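Pectinesterase inhibitor (Actinidia chinensis, PDB 1XG2) inhibits pectin methylesterase by forming a protein-protein complex with the enzyme, and may take part in regulating fruit ripening. Local coordinates at residues C75-Y79 with D110-C115. Residues are numbered along the deposited sequence; the frame is centred on the assembly and turned at random.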
loop_
_atom_site.group_PDB
_atom_site.type_symbol
_atom_site.label_atom_id
_atom_site.label_comp_id
_atom_site.label_asym_id
_atom_site.label_seq_id
_atom_site.Cartn_x
_atom_site.Cartn_y
_atom_site.Cartn_z
ATOM N N CYS B 75 14.761 -6.128 1.059
ATOM C CA CYS B 75 14.261 -7.244 1.868
ATOM C C CYS B 75 14.432 -6.952 3.338
ATOM O O CYS B 75 13.513 -7.135 4.135
ATOM C CB CYS B 75 14.985 -8.539 1.492
ATOM S SG CYS B 75 14.517 -9.100 -0.149
ATOM N N SER B 76 15.611 -6.449 3.686
ATOM C CA SER B 76 15.937 -6.114 5.056
ATOM C C SER B 76 14.984 -5.051 5.645
ATOM O O SER B 76 14.505 -5.195 6.764
ATOM C CB SER B 76 17.388 -5.632 5.108
ATOM O OG SER B 76 17.739 -5.258 6.411
ATOM N N GLU B 77 14.712 -3.999 4.882
ATOM C CA GLU B 77 13.790 -2.936 5.331
ATOM C C GLU B 77 12.372 -3.474 5.534
ATOM O O GLU B 77 11.706 -3.155 6.517
ATOM C CB GLU B 77 13.795 -1.774 4.336
ATOM C CG GLU B 77 15.099 -0.987 4.365
ATOM C CD GLU B 77 15.238 0.053 3.249
ATOM O OE1 GLU B 77 16.348 0.636 3.126
ATOM O OE2 GLU B 77 14.266 0.292 2.503
ATOM N N ASN B 78 11.940 -4.331 4.620
ATOM C CA ASN B 78 10.630 -4.959 4.700
ATOM C C ASN B 78 10.489 -5.889 5.886
ATOM O O ASN B 78 9.454 -5.886 6.554
ATOM C CB ASN B 78 10.313 -5.703 3.408
ATOM C CG ASN B 78 9.753 -4.785 2.348
ATOM O OD1 ASN B 78 8.542 -4.539 2.289
ATOM N ND2 ASN B 78 10.621 -4.279 1.497
ATOM N N TYR B 79 11.534 -6.661 6.182
ATOM C CA TYR B 79 11.477 -7.542 7.334
ATOM C C TYR B 79 11.485 -6.733 8.632
ATOM O O TYR B 79 10.841 -7.121 9.593
ATOM C CB TYR B 79 12.588 -8.605 7.294
ATOM C CG TYR B 79 12.136 -9.843 6.570
ATOM C CD1 TYR B 79 12.137 -9.902 5.177
ATOM C CD2 TYR B 79 11.645 -10.936 7.275
ATOM C CE1 TYR B 79 11.691 -11.046 4.500
ATOM C CE2 TYR B 79 11.214 -12.090 6.617
ATOM C CZ TYR B 79 11.232 -12.131 5.234
ATOM O OH TYR B 79 10.799 -13.271 4.591
ATOM N N ASP B 110 3.119 -9.036 3.744
ATOM C CA ASP B 110 3.574 -8.332 2.550
ATOM C C ASP B 110 5.040 -7.894 2.591
ATOM O O ASP B 110 5.598 -7.520 1.564
ATOM C CB ASP B 110 2.710 -7.094 2.323
ATOM C CG ASP B 110 1.344 -7.426 1.754
ATOM O OD1 ASP B 110 1.109 -8.577 1.300
ATOM O OD2 ASP B 110 0.447 -6.568 1.686
ATOM N N GLY B 111 5.653 -7.868 3.761
ATOM C CA GLY B 111 7.092 -7.673 3.838
ATOM C C GLY B 111 7.833 -8.782 3.098
ATOM O O GLY B 111 8.758 -8.525 2.321
ATOM N N ALA B 112 7.413 -10.022 3.330
ATOM C CA ALA B 112 8.018 -11.175 2.660
ATOM C C ALA B 112 7.704 -11.143 1.162
ATOM O O ALA B 112 8.558 -11.439 0.327
ATOM C CB ALA B 112 7.507 -12.461 3.280
ATOM N N GLY B 113 6.480 -10.763 0.824
ATOM C CA GLY B 113 6.052 -10.691 -0.560
ATOM C C GLY B 113 6.751 -9.601 -1.341
ATOM O O GLY B 113 7.001 -9.740 -2.543
ATOM N N THR B 114 7.075 -8.510 -0.660
ATOM C CA THR B 114 7.791 -7.409 -1.287
ATOM C C THR B 114 9.246 -7.810 -1.542
ATOM O O THR B 114 9.825 -7.440 -2.551
ATOM C CB THR B 114 7.724 -6.175 -0.395
ATOM O OG1 THR B 114 6.348 -5.774 -0.234
ATOM C CG2 THR B 114 8.403 -4.994 -1.059
ATOM N N CYS B 115 9.825 -8.575 -0.620
ATOM C CA CYS B 115 11.146 -9.162 -0.853
ATOM C C CYS B 115 11.089 -10.006 -2.123
ATOM O O CYS B 115 11.900 -9.815 -3.033
ATOM C CB CYS B 115 11.585 -9.989 0.344
ATOM S SG CYS B 115 13.238 -10.691 0.154
#
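Cys75 and Cys115 join two antiparallel neighbours of the inhibitor's four-helix bundle, helices 66-95 and 98-118, through a disulfide of 2.1 Å between their SG atoms. Its CB-SG-SG-CB torsion of 87° is close to the preferred 90° of a relaxed disulfide, and the sulfurs meet because SG of Cys115 stands anti to its own backbone N while that of Cys75 stands anti to its carbonyl carbon. One turn along, Gly111 lets the backbones come together: its CA lies 4.5 Å from that of Asn78, and a CB here would collide with the carbonyl oxygen of Asn78. The segment axes accordingly approach to 8.3 Å.

Beside this glycine, the amide of Asn78 crosses the side chain of Thr114 at about a right angle, with OD1 3.2 Å from Thr114 CB and ND2 against the methyl CG2. Asparagine suits the place because it is short and its ND2 can hydrogen-bond to the carbonyl oxygen of Thr74, one turn earlier in its own helix. Replacing Asn78 by alanine is likely to strip Thr114 CG2 of the amide it packs on and leave the Thr74 carbonyl without its side-chain donor.

On the other flank, the Tyr79 ring bears its edge on Cys115 CB, and its OH lies 3.6 Å from Ala112 CB, a methyl small enough to admit the phenol. That hydroxyl is hydrogen-bonded to Asp133 of helix 127-149, while Ile56 of helix 34-60 packs on both Tyr79 and Cys75, so all four helices meet around the bridge.

Toward the enzyme, the Asp110 carboxylate hydrogen-bonds to Asn158 and Gln191 of the pectinesterase chain, and Thr114 OG1 to His137 of the same chain. The same OG1 donates a 2.6 Å hydrogen bond to the carbonyl oxygen of Asp110, which Thr114 N also reaches, from the opposite face of the carbonyl plane.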